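Inosine-uridine preferring nucleoside hydrolase family protein (PDB 2C40) is an alpha/beta protein of the nucleoside hydrolase family that binds a calcium ion and alpha-D-ribofuranose together in one aspartate-rich pocket. Local coordinates at residues 156-160 and 196-200; 174-178 and 276-280; 13-17 and 243-248; 248-252 and 299-303; 80-84 and 229-233. One frame throughout, in Å; residues are numbered along the deposited sequence.

Interaction 3 is the deepest of the five and the most polar: carboxylates from two helix starts share the calcium ion, and the ribofuranose lies beside them. Interaction 4 uses the same helix 246-255 one turn further on and shares Val248 with it, but is purely apolar and buried. Interaction 1 lies at the surface, where two loops meet through an arginine and a leucine; its Asn160 reaches the same ribofuranose, and Leu196 O joins it to Trp246 of interaction 3. Interaction 2, buried but off to one side, is a backbone approach at a glycine. Interaction 5 is partly buried, touches interaction 3 through Val231 and Tyr243, and borders the second subunit.

Interaction 1. Residues 156-160 and 196-200. With RIB (alpha-D-ribofuranose), chain D.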
# COMPACT_ATOMS: atom_id res chain seq x y z
N ARG A 156 -7.35 25.90 -14.33
CA ARG A 156 -6.28 26.62 -13.63
C ARG A 156 -5.02 26.74 -14.48
O ARG A 156 -4.82 25.98 -15.44
CB ARG A 156 -5.86 25.90 -12.37
CG ARG A 156 -6.91 25.87 -11.27
CD ARG A 156 -6.64 24.66 -10.44
NE ARG A 156 -7.28 24.63 -9.14
CZ ARG A 156 -7.22 23.57 -8.34
NH1 ARG A 156 -6.57 22.49 -8.72
NH2 ARG A 156 -7.83 23.58 -7.16
N THR A 157 -4.15 27.67 -14.08
CA THR A 157 -2.85 27.89 -14.73
C THR A 157 -1.86 26.72 -14.62
O THR A 157 -0.92 26.63 -15.42
CB THR A 157 -2.17 29.13 -14.19
OG1 THR A 157 -2.25 29.09 -12.77
CG2 THR A 157 -2.89 30.36 -14.71
N ALA A 158 -2.04 25.83 -13.64
CA ALA A 158 -1.21 24.65 -13.54
C ALA A 158 -2.03 23.44 -13.24
O ALA A 158 -3.05 23.53 -12.53
CB ALA A 158 -0.14 24.85 -12.45
N GLY A 159 -1.55 22.29 -13.74
CA GLY A 159 -2.18 20.99 -13.56
C GLY A 159 -1.42 20.08 -12.61
O GLY A 159 -0.70 20.53 -11.74
N ASN A 160 -1.59 18.77 -12.76
CA ASN A 160 -0.94 17.79 -11.84
C ASN A 160 0.08 16.94 -12.58
O ASN A 160 0.65 15.97 -12.02
CB ASN A 160 -1.97 16.89 -11.22
CG ASN A 160 -2.75 16.07 -12.26
OD1 ASN A 160 -2.72 16.38 -13.45
ND2 ASN A 160 -3.43 15.04 -11.81
N LEU A 196 -9.73 18.85 -12.34
CA LEU A 196 -9.02 18.95 -11.08
C LEU A 196 -9.69 19.88 -10.05
O LEU A 196 -9.76 19.51 -8.86
CB LEU A 196 -7.57 19.36 -11.29
CG LEU A 196 -6.71 18.35 -12.10
CD1 LEU A 196 -5.32 18.95 -12.41
CD2 LEU A 196 -6.54 16.99 -11.38
N GLU A 197 -10.16 21.07 -10.49
CA GLU A 197 -10.73 22.12 -9.60
C GLU A 197 -12.08 21.72 -9.03
O GLU A 197 -12.49 22.23 -7.99
CB GLU A 197 -11.10 23.44 -10.32
CG GLU A 197 -10.10 24.09 -11.20
CD GLU A 197 -10.03 23.46 -12.57
OE1 GLU A 197 -10.59 24.01 -13.53
OE2 GLU A 197 -9.38 22.43 -12.65
N SER A 198 -12.83 20.91 -9.81
CA SER A 198 -14.20 20.52 -9.52
C SER A 198 -14.34 19.98 -8.11
O SER A 198 -15.38 20.05 -7.48
CB SER A 198 -14.64 19.44 -10.53
OG SER A 198 -14.77 19.99 -11.84
N THR A 199 -13.24 19.41 -7.63
CA THR A 199 -13.23 18.64 -6.40
C THR A 199 -12.79 19.48 -5.18
O THR A 199 -12.66 18.94 -4.10
CB THR A 199 -12.33 17.42 -6.65
OG1 THR A 199 -12.75 16.33 -5.83
CG2 THR A 199 -10.87 17.75 -6.48
N ASN A 200 -12.63 20.80 -5.34
CA ASN A 200 -12.05 21.68 -4.34
C ASN A 200 -12.74 21.54 -2.98
O ASN A 200 -12.07 21.57 -1.94
CB ASN A 200 -12.19 23.14 -4.74
CG ASN A 200 -11.16 23.59 -5.74
OD1 ASN A 200 -10.15 22.93 -5.95
ND2 ASN A 200 -11.41 24.77 -6.36
O5 RIB D . -5.35 13.29 -13.04
C5 RIB D . -6.17 12.60 -12.06
C4 RIB D . -6.22 11.12 -12.44
O4 RIB D . -4.88 10.60 -12.28
C3 RIB D . -7.18 10.19 -11.67
O3 RIB D . -8.26 9.79 -12.58
C2 RIB D . -6.28 9.02 -11.07
O2 RIB D . -6.62 7.56 -11.17
C1 RIB D . -4.88 9.29 -11.67
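Arg156 and Glu197 stand with their CA atoms 7.5 Å apart, and Gly159 and Leu196 lie at much the same spacing, so the two loops run near each other without any hydrogen bond between their backbones. Residues 196-198 take helical backbone angles, and Asn200 N closes a turn onto Glu197 O at 3.0 Å. Arg156 runs extended alongside Glu197, the two side chains sliding past each other in opposite directions. Arg156 NE comes 3.5 Å from Glu197 CG, while Glu197 CA sits over the centre of one guanidinium face. No salt bridge results: a bend at chi2 (81°) turns the glutamate carboxylate away to Thr154 OG1 and Phe155 N. Arg156 NH2 is 2.7 Å from Asn200 OD1, at an angle too poor for a hydrogen bond. Further along, Leu196 lays its two methyls against the other loop, CD1 3.9 Å from Gly159 CA and CD2 3.7 Å from Asn160 ND2. That asparagine donates from ND2 to O5 of the ribofuranose (2.9 Å, 157° at the hydrogen), and its OD1 takes a weak bond from Trp172 N, which together limit rotation of the amide. Both loops follow neighbouring parallel strands, 145-151 and 191-194, and so leave the sheet at the same, C-terminal end of its strands; Leu196 O ties the second of them to Trp246 NE1 on helix 246-255.

Interaction 2. Residues 174-178 and 276-280; sequences SFWDP and QGRTV
The Phe175 ring meets Gln276 at its edge: the carbonyl Gln276 O lies near the ring plane, 3.6 Å from CD1, where the weakly positive ring hydrogens point. With chi1 at -175°, which sets CG opposite the backbone N, the ring packs edge-to-face with Trp172 and against His166, which gives Gln276 O a weak hydrogen bond. Next to this the two backbones draw close at Gly277, whose CA is 4.3 Å from Phe175 CA, a spacing that leaves no room for a side chain. At phi 85° a CB would also jam against Gln276 O, so the backbone angles alone call for glycine. Ser174 CB touches Gly277 O at 3.3 Å, and in the conformer described its hydroxyl turns to Glu171 OE2 of the ribofuranose pocket. Pro178 closes the far end, with CB 3.6 Å from Gly277 N and CG 3.6 Å from Gln276 OE1. That amide oxygen is held by Asn71 ND2, which also donates to Phe175 O, bridging the two sides. No hydrogen bond directly joins segments 174-178 and 276-280; the contact rests on C-H groups set against backbone polar atoms and one side-chain amide oxygen, and third parties satisfy its polar side-chain ends.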
# COMPACT_ATOMS: atom_id res chain seq x y z
N SER A 174 -5.91 13.71 -19.57
CA SER A 174 -5.73 14.37 -20.86
C SER A 174 -4.32 14.19 -21.39
O SER A 174 -4.12 13.80 -22.54
CB SER A 174 -6.01 15.87 -20.79
OG SER A 174 -7.18 16.14 -20.05
N PHE A 175 -3.33 14.48 -20.56
CA PHE A 175 -1.93 14.33 -20.94
C PHE A 175 -1.56 12.92 -21.47
O PHE A 175 -0.81 12.81 -22.40
CB PHE A 175 -1.05 14.72 -19.76
CG PHE A 175 0.44 14.74 -20.05
CD1 PHE A 175 0.97 15.66 -20.94
CD2 PHE A 175 1.31 13.87 -19.38
CE1 PHE A 175 2.30 15.71 -21.21
CE2 PHE A 175 2.68 13.89 -19.64
CZ PHE A 175 3.20 14.81 -20.53
N TRP A 176 -2.13 11.87 -20.90
CA TRP A 176 -1.80 10.49 -21.30
C TRP A 176 -2.00 10.27 -22.77
O TRP A 176 -1.23 9.54 -23.38
CB TRP A 176 -2.61 9.47 -20.54
CG TRP A 176 -2.11 8.00 -20.56
CD1 TRP A 176 -1.18 7.46 -19.76
CD2 TRP A 176 -2.63 6.90 -21.35
NE1 TRP A 176 -1.01 6.15 -20.03
CE2 TRP A 176 -1.90 5.76 -20.98
CE3 TRP A 176 -3.64 6.79 -22.33
CZ2 TRP A 176 -2.15 4.50 -21.52
CZ3 TRP A 176 -3.86 5.53 -22.90
CH2 TRP A 176 -3.10 4.40 -22.47
N ASP A 177 -3.05 10.90 -23.33
CA ASP A 177 -3.33 10.84 -24.75
C ASP A 177 -4.17 12.08 -25.19
O ASP A 177 -5.42 12.03 -25.21
CB ASP A 177 -4.08 9.55 -25.06
CG ASP A 177 -4.21 9.31 -26.53
OD1 ASP A 177 -3.83 10.23 -27.26
OD2 ASP A 177 -4.63 8.20 -26.96
N PRO A 178 -3.47 13.17 -25.50
CA PRO A 178 -4.11 14.42 -25.94
C PRO A 178 -4.89 14.33 -27.24
O PRO A 178 -5.90 15.04 -27.41
CB PRO A 178 -2.93 15.39 -26.07
CG PRO A 178 -1.83 14.76 -25.27
CD PRO A 178 -2.01 13.31 -25.39
N GLN A 276 0.76 20.16 -24.56
CA GLN A 276 -0.11 19.02 -24.89
C GLN A 276 -0.97 18.64 -23.74
O GLN A 276 -0.47 18.49 -22.64
CB GLN A 276 0.67 17.71 -24.99
CG GLN A 276 1.41 17.37 -26.16
CD GLN A 276 2.29 16.17 -25.83
OE1 GLN A 276 1.79 15.08 -25.51
NE2 GLN A 276 3.59 16.37 -25.89
N GLY A 277 -2.23 18.31 -24.01
CA GLY A 277 -3.16 17.93 -22.95
C GLY A 277 -3.85 19.10 -22.25
O GLY A 277 -4.87 18.90 -21.59
N ARG A 278 -3.31 20.31 -22.39
CA ARG A 278 -3.96 21.51 -21.82
C ARG A 278 -5.37 21.75 -22.39
O ARG A 278 -5.57 21.72 -23.58
CB ARG A 278 -3.11 22.77 -22.05
CG ARG A 278 -3.43 23.94 -21.08
CD ARG A 278 -2.91 25.25 -21.59
NE ARG A 278 -1.45 25.38 -21.57
CZ ARG A 278 -0.82 26.44 -22.09
NH1 ARG A 278 -1.50 27.43 -22.63
NH2 ARG A 278 0.50 26.54 -22.07
N THR A 279 -6.33 21.98 -21.48
CA THR A 279 -7.67 22.38 -21.79
C THR A 279 -7.79 23.86 -21.49
O THR A 279 -7.39 24.32 -20.41
CB THR A 279 -8.70 21.61 -20.94
OG1 THR A 279 -8.36 21.72 -19.55
CG2 THR A 279 -8.77 20.14 -21.35
N VAL A 280 -8.36 24.59 -22.46
CA VAL A 280 -8.34 26.04 -22.49
C VAL A 280 -9.76 26.54 -22.85
O VAL A 280 -10.33 26.09 -23.83
CB VAL A 280 -7.33 26.55 -23.58
CG1 VAL A 280 -7.30 28.07 -23.64
CG2 VAL A 280 -5.94 26.02 -23.34

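Interaction 3. Residues 13-17 and 243-248; sequences DDLVS and YYLWDV. With CA (calcium ion), chain C; RIB (alpha-D-ribofuranose), chain D.
Asp14 and Asp247 share the calcium ion of the ribofuranose pocket, each from the first turns of a different helix. Asp14 grips the metal with both oxygens, OD2 at 2.4 Å and OD1 at 2.8 Å; its CB points away from the other segment, and the carboxylate bends back to the ion (chi1 -67°). Asp247 uses OD2 alone, 2.5 Å from the calcium ion, its carboxylate plane turned 54° from that of Asp14. Its other oxygen, OD1, comes 2.6 Å from O3 of the ribofuranose, whose O2 binds the metal at 2.4 Å. O3 and a water bind it too, and Asp9 and Thr125 O complete the site. In the conformer described, Asp13 crosses Asp247 at about a right angle and Asp13 OD2 accepts a weak, 3.5 Å bond from Asp247 N. Behind the carboxylates, Ser17 OG donates to Asp13 O at 2.6 Å, doubling the helical bond from Ser17 N, and Val16 CG1 packs on Val248 CG2 at 3.8 Å. Helix 12-21, following strand 2-8, and helix 246-255 meet close to the centre of the folded subunit; helix 219-229 packs on both through Val16 and Val248, and Phe299 of helix 296-308 touches Leu245 and Val248.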
# COMPACT_ATOMS: atom_id res chain seq x y z
N ASP A 13 -8.98 5.02 -6.78
CA ASP A 13 -10.31 5.66 -6.83
C ASP A 13 -11.18 5.17 -8.01
O ASP A 13 -12.40 5.28 -7.94
CB ASP A 13 -10.25 7.21 -6.68
CG ASP A 13 -9.54 7.90 -7.81
OD1 ASP A 13 -9.16 7.18 -8.77
OD2 ASP A 13 -9.36 9.15 -7.74
N ASP A 14 -10.55 4.62 -9.05
CA ASP A 14 -11.25 3.90 -10.12
C ASP A 14 -11.92 2.66 -9.57
O ASP A 14 -13.04 2.34 -9.90
CB ASP A 14 -10.27 3.46 -11.22
CG ASP A 14 -9.67 4.63 -11.98
OD1 ASP A 14 -10.31 5.13 -12.94
OD2 ASP A 14 -8.55 5.07 -11.62
N LEU A 15 -11.17 1.92 -8.78
CA LEU A 15 -11.65 0.65 -8.24
C LEU A 15 -12.69 0.87 -7.14
O LEU A 15 -13.66 0.10 -7.00
CB LEU A 15 -10.48 -0.16 -7.68
CG LEU A 15 -9.72 -1.24 -8.44
CD1 LEU A 15 -9.90 -1.40 -9.98
CD2 LEU A 15 -8.21 -1.19 -8.04
N VAL A 16 -12.47 1.89 -6.35
CA VAL A 16 -13.48 2.30 -5.37
C VAL A 16 -14.77 2.75 -6.08
O VAL A 16 -15.88 2.53 -5.58
CB VAL A 16 -12.92 3.38 -4.44
CG1 VAL A 16 -14.05 4.05 -3.71
CG2 VAL A 16 -11.90 2.76 -3.47
N SER A 17 -14.61 3.38 -7.24
CA SER A 17 -15.74 3.89 -8.01
C SER A 17 -16.55 2.71 -8.52
O SER A 17 -17.75 2.72 -8.43
CB SER A 17 -15.26 4.73 -9.21
OG SER A 17 -14.75 6.01 -8.87
N TYR A 243 -6.02 14.91 -0.08
CA TYR A 243 -6.22 14.08 -1.29
C TYR A 243 -7.66 14.22 -1.79
O TYR A 243 -8.60 14.27 -1.04
CB TYR A 243 -5.87 12.63 -0.91
CG TYR A 243 -6.16 11.53 -1.88
CD1 TYR A 243 -7.48 11.11 -2.13
CD2 TYR A 243 -5.11 10.83 -2.47
CE1 TYR A 243 -7.74 10.06 -3.00
CE2 TYR A 243 -5.36 9.78 -3.37
CZ TYR A 243 -6.66 9.39 -3.62
OH TYR A 243 -6.87 8.32 -4.47
N TYR A 244 -7.81 14.25 -3.10
CA TYR A 244 -9.08 14.52 -3.71
C TYR A 244 -9.52 13.28 -4.49
O TYR A 244 -8.74 12.67 -5.19
CB TYR A 244 -8.98 15.75 -4.60
CG TYR A 244 -8.58 17.02 -3.87
CD1 TYR A 244 -7.23 17.36 -3.70
CD2 TYR A 244 -9.55 17.86 -3.32
CE1 TYR A 244 -6.86 18.50 -3.03
CE2 TYR A 244 -9.21 19.00 -2.65
CZ TYR A 244 -7.87 19.32 -2.51
OH TYR A 244 -7.50 20.47 -1.86
N LEU A 245 -10.80 12.95 -4.37
CA LEU A 245 -11.42 11.73 -4.88
C LEU A 245 -12.04 12.04 -6.24
O LEU A 245 -13.25 12.05 -6.41
CB LEU A 245 -12.53 11.30 -3.91
CG LEU A 245 -12.05 11.13 -2.47
CD1 LEU A 245 -13.12 11.39 -1.50
CD2 LEU A 245 -11.54 9.75 -2.34
N TRP A 246 -11.19 12.34 -7.20
CA TRP A 246 -11.64 12.82 -8.50
C TRP A 246 -12.53 11.87 -9.24
O TRP A 246 -13.57 12.27 -9.72
CB TRP A 246 -10.46 13.08 -9.39
CG TRP A 246 -9.74 14.26 -8.99
CD1 TRP A 246 -10.13 15.53 -9.17
CD2 TRP A 246 -8.48 14.29 -8.35
NE1 TRP A 246 -9.19 16.38 -8.65
CE2 TRP A 246 -8.16 15.64 -8.15
CE3 TRP A 246 -7.62 13.30 -7.89
CZ2 TRP A 246 -6.96 16.05 -7.54
CZ3 TRP A 246 -6.43 13.71 -7.26
CH2 TRP A 246 -6.12 15.07 -7.10
N ASP A 247 -12.12 10.62 -9.30
CA ASP A 247 -12.88 9.59 -10.01
C ASP A 247 -14.20 9.21 -9.28
O ASP A 247 -15.22 9.00 -9.93
CB ASP A 247 -12.00 8.37 -10.22
CG ASP A 247 -10.74 8.70 -11.01
OD1 ASP A 247 -10.69 9.80 -11.65
OD2 ASP A 247 -9.84 7.85 -11.05
N VAL A 248 -14.14 9.17 -7.95
CA VAL A 248 -15.27 8.80 -7.13
C VAL A 248 -16.36 9.88 -7.29
O VAL A 248 -17.54 9.55 -7.33
CB VAL A 248 -14.88 8.60 -5.64
CG1 VAL A 248 -16.08 8.37 -4.79
CG2 VAL A 248 -13.96 7.39 -5.48
CA CA C . -8.31 7.13 -12.85
O5 RIB D . -5.35 13.29 -13.04
C5 RIB D . -6.17 12.60 -12.06
C4 RIB D . -6.22 11.12 -12.44
O4 RIB D . -4.88 10.60 -12.28
C3 RIB D . -7.18 10.19 -11.67
O3 RIB D . -8.26 9.79 -12.58
C2 RIB D . -6.28 9.02 -11.07
O2 RIB D . -6.62 7.56 -11.17
C1 RIB D . -4.88 9.29 -11.67
O HOH W 1 -6.46 8.11 -14.16

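Interaction 4. Residues 248-252 and 299-303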
# COMPACT_ATOMS: atom_id res chain seq x y z
N VAL A 248 -14.14 9.17 -7.95
CA VAL A 248 -15.27 8.80 -7.13
C VAL A 248 -16.36 9.88 -7.29
O VAL A 248 -17.54 9.55 -7.33
CB VAL A 248 -14.88 8.60 -5.64
CG1 VAL A 248 -16.08 8.37 -4.79
CG2 VAL A 248 -13.96 7.39 -5.48
N LEU A 249 -15.94 11.14 -7.38
CA LEU A 249 -16.84 12.24 -7.55
C LEU A 249 -17.48 12.21 -8.94
O LEU A 249 -18.64 12.55 -9.10
CB LEU A 249 -16.10 13.55 -7.39
CG LEU A 249 -16.86 14.88 -7.43
CD1 LEU A 249 -16.70 15.51 -8.76
CD2 LEU A 249 -18.35 14.78 -7.01
N THR A 250 -16.68 11.85 -9.93
CA THR A 250 -17.15 11.66 -11.31
C THR A 250 -18.25 10.61 -11.36
O THR A 250 -19.30 10.85 -11.96
CB THR A 250 -15.99 11.24 -12.25
OG1 THR A 250 -14.91 12.20 -12.14
CG2 THR A 250 -16.44 11.17 -13.67
N ALA A 251 -18.01 9.48 -10.70
CA ALA A 251 -18.96 8.36 -10.62
C ALA A 251 -20.20 8.71 -9.81
O ALA A 251 -21.31 8.30 -10.17
CB ALA A 251 -18.28 7.15 -10.03
N ALA A 252 -20.03 9.51 -8.75
CA ALA A 252 -21.14 9.93 -7.91
C ALA A 252 -22.05 10.95 -8.63
O ALA A 252 -23.25 11.00 -8.40
CB ALA A 252 -20.63 10.52 -6.64
N PHE A 299 -22.04 14.73 -0.53
CA PHE A 299 -21.11 13.84 -1.27
C PHE A 299 -20.61 12.74 -0.35
O PHE A 299 -20.75 11.55 -0.64
CB PHE A 299 -19.94 14.65 -1.85
CG PHE A 299 -18.90 13.81 -2.48
CD1 PHE A 299 -17.60 13.77 -1.96
CD2 PHE A 299 -19.22 13.01 -3.57
CE1 PHE A 299 -16.63 12.99 -2.55
CE2 PHE A 299 -18.26 12.19 -4.16
CZ PHE A 299 -16.98 12.17 -3.66
N PHE A 300 -20.03 13.11 0.76
CA PHE A 300 -19.50 12.12 1.69
C PHE A 300 -20.57 11.28 2.34
O PHE A 300 -20.33 10.11 2.57
CB PHE A 300 -18.59 12.79 2.74
CG PHE A 300 -17.29 13.23 2.16
CD1 PHE A 300 -17.00 14.59 2.00
CD2 PHE A 300 -16.39 12.30 1.72
CE1 PHE A 300 -15.78 14.99 1.43
CE2 PHE A 300 -15.19 12.68 1.16
CZ PHE A 300 -14.87 14.02 1.00
N ASP A 301 -21.74 11.83 2.63
CA ASP A 301 -22.85 11.01 3.14
C ASP A 301 -23.31 9.98 2.09
O ASP A 301 -23.64 8.84 2.39
CB ASP A 301 -24.03 11.88 3.55
CG ASP A 301 -25.16 11.08 4.12
OD1 ASP A 301 -25.01 10.55 5.24
OD2 ASP A 301 -26.22 10.99 3.45
N TYR A 302 -23.31 10.39 0.85
CA TYR A 302 -23.78 9.54 -0.24
C TYR A 302 -22.88 8.29 -0.39
O TYR A 302 -23.36 7.16 -0.43
CB TYR A 302 -23.79 10.37 -1.52
CG TYR A 302 -24.18 9.66 -2.77
CD1 TYR A 302 -23.40 9.77 -3.91
CD2 TYR A 302 -25.33 8.88 -2.82
CE1 TYR A 302 -23.78 9.14 -5.08
CE2 TYR A 302 -25.71 8.24 -3.97
CZ TYR A 302 -24.92 8.37 -5.11
OH TYR A 302 -25.29 7.72 -6.27
N ILE A 303 -21.59 8.50 -0.46
CA ILE A 303 -20.67 7.39 -0.67
C ILE A 303 -20.54 6.49 0.57
O ILE A 303 -20.46 5.28 0.42
CB ILE A 303 -19.35 7.86 -1.29
CG1 ILE A 303 -18.60 8.75 -0.32
CG2 ILE A 303 -19.65 8.61 -2.65
CD1 ILE A 303 -17.45 9.58 -0.99
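Ala252 offers its CB to two aromatic edges at once, 3.8 Å from Phe299 CE2 and 3.8 Å from Tyr302 CE1, close to the plane of each ring, so both rings approach helix 246-255 at the same short residue. The second group of contacts is made by the Phe299 ring with Leu249. Here Phe299 CE2 reaches the backbone, 3.7 Å from Leu249 CA, and the leucine methyl CD2 lies 3.9 Å from the same ring atom. The CB of Phe299 does not point at helix 246-255; CG set anti to the backbone N (chi1 174°) carries the ring across the gap. The valine makes the third group: Val248 CG1 touches the ring at Phe299 CZ, 4.1 Å, and an aliphatic partner, Ile303 CG2, at 4.2 Å. Within its own helix, Ile303 also supports the phenylalanine from one turn on, its CD1 lying 3.7 Å above one ring face, toward the rim. No hydrogen bond crosses the interface. The axes of segments 248-252 and 299-303 pass 11.2 Å apart at 80°, nearly perpendicular, and the Phe299 ring lies between them, reaching as far as Leu249 CA. Helix 246-255 is thereby covered by helix 296-308 on one flank, while Leu249 and Thr250 rest on strand 191-194, Thr250 also on strand 145-151, and Val248 on Leu20. Tyr302 extends onto Met24 and Leu259.

Interaction 5. Residues 80-84 and 229-233; sequences HAFYV and AIVPP
Ile230 carries this contact, and its side chain forks at CB toward two parts of helix 80-85. One branch, the methyl CG2, sits over a face of the His80 imidazole, offset toward the rim: it is 3.9 Å from His80 CG and 4.1 Å from the ring centroid, 18° off the normal, a CH-pi contact. The same methyl lies at the edge of the Tyr83 ring, near its plane. The other branch begins at CG1, set anti to the carbonyl carbon (chi1 -73°) and 4.1 Å from Tyr83 CB. It runs on extended (chi2 173°) to the tip, where Ile230 CD1 packs tightly against Tyr83 CB at 3.4 Å. On Val84 the partner is CG2, 3.7 Å from Ile230 CD1. Segment 229-233 is the loop leaving helix 219-229, and the contact joins it to the short helix 80-85 near the subunit boundary. Pro232 of this chain touches Tyr83 of the second subunit, and Tyr83 here meets Ala229 of that subunit. Val12 of helix 12-21 touches all three of His80, Val84 and Ile230. Next along the loop, Val231 crosses the histidine at about a right angle, with CG2 4.0 Å from His80 CE1, while its carbonyl O accepts from Arg209 NH2.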
# COMPACT_ATOMS: atom_id res chain seq x y z
N HIS A 80 -0.70 0.51 -7.69
CA HIS A 80 -1.71 0.50 -6.63
C HIS A 80 -2.75 -0.63 -6.75
O HIS A 80 -3.21 -1.18 -5.70
CB HIS A 80 -2.40 1.86 -6.55
CG HIS A 80 -1.54 2.93 -5.97
ND1 HIS A 80 -1.92 4.25 -5.91
CD2 HIS A 80 -0.28 2.89 -5.47
CE1 HIS A 80 -0.97 4.96 -5.34
NE2 HIS A 80 0.04 4.16 -5.05
N ALA A 81 -3.06 -1.00 -8.00
CA ALA A 81 -3.94 -2.13 -8.30
C ALA A 81 -3.44 -3.44 -7.76
O ALA A 81 -4.27 -4.25 -7.36
CB ALA A 81 -4.16 -2.24 -9.83
N PHE A 82 -2.11 -3.67 -7.76
CA PHE A 82 -1.52 -4.87 -7.18
C PHE A 82 -1.95 -5.05 -5.76
O PHE A 82 -2.31 -6.14 -5.33
CB PHE A 82 0.01 -4.88 -7.28
CG PHE A 82 0.53 -5.11 -8.68
CD1 PHE A 82 1.02 -4.05 -9.45
CD2 PHE A 82 0.50 -6.38 -9.25
CE1 PHE A 82 1.49 -4.26 -10.74
CE2 PHE A 82 0.98 -6.62 -10.55
CZ PHE A 82 1.47 -5.55 -11.30
N TYR A 83 -2.01 -3.94 -5.03
CA TYR A 83 -2.35 -3.96 -3.64
C TYR A 83 -3.80 -4.19 -3.45
O TYR A 83 -4.16 -5.04 -2.65
CB TYR A 83 -1.86 -2.67 -2.94
CG TYR A 83 -0.45 -2.26 -3.37
CD1 TYR A 83 -0.13 -0.91 -3.58
CD2 TYR A 83 0.52 -3.21 -3.66
CE1 TYR A 83 1.15 -0.54 -4.00
CE2 TYR A 83 1.81 -2.85 -4.10
CZ TYR A 83 2.11 -1.52 -4.26
OH TYR A 83 3.37 -1.16 -4.67
N VAL A 84 -4.66 -3.50 -4.20
CA VAL A 84 -6.09 -3.71 -4.04
C VAL A 84 -6.47 -5.17 -4.37
O VAL A 84 -7.22 -5.79 -3.62
CB VAL A 84 -6.94 -2.72 -4.87
CG1 VAL A 84 -8.42 -3.06 -4.74
CG2 VAL A 84 -6.66 -1.29 -4.41
N ALA A 229 -5.93 3.36 2.53
CA ALA A 229 -4.71 3.16 3.30
C ALA A 229 -3.48 3.14 2.39
O ALA A 229 -2.37 3.49 2.78
CB ALA A 229 -4.82 1.82 4.01
N ILE A 230 -3.71 2.64 1.20
CA ILE A 230 -2.74 2.57 0.08
C ILE A 230 -2.28 3.96 -0.43
O ILE A 230 -1.27 4.12 -1.07
CB ILE A 230 -3.46 1.75 -1.07
CG1 ILE A 230 -3.50 0.25 -0.65
CG2 ILE A 230 -2.85 2.00 -2.40
CD1 ILE A 230 -4.33 -0.77 -1.57
N VAL A 231 -3.05 4.97 -0.11
CA VAL A 231 -2.77 6.31 -0.52
C VAL A 231 -3.00 7.23 0.72
O VAL A 231 -3.83 8.13 0.72
CB VAL A 231 -3.67 6.55 -1.77
CG1 VAL A 231 -5.03 7.10 -1.44
CG2 VAL A 231 -2.94 7.33 -2.84
N PRO A 232 -2.25 6.96 1.81
CA PRO A 232 -2.53 7.51 3.11
C PRO A 232 -1.98 8.95 3.32
O PRO A 232 -1.21 9.45 2.48
CB PRO A 232 -1.78 6.55 4.03
CG PRO A 232 -0.58 6.29 3.29
CD PRO A 232 -1.03 6.15 1.86
N PRO A 233 -2.35 9.58 4.44
CA PRO A 233 -1.78 10.90 4.73
C PRO A 233 -0.28 10.74 5.12
O PRO A 233 0.07 9.79 5.81
CB PRO A 233 -2.66 11.42 5.89
CG PRO A 233 -3.84 10.43 6.01
CD PRO A 233 -3.27 9.13 5.50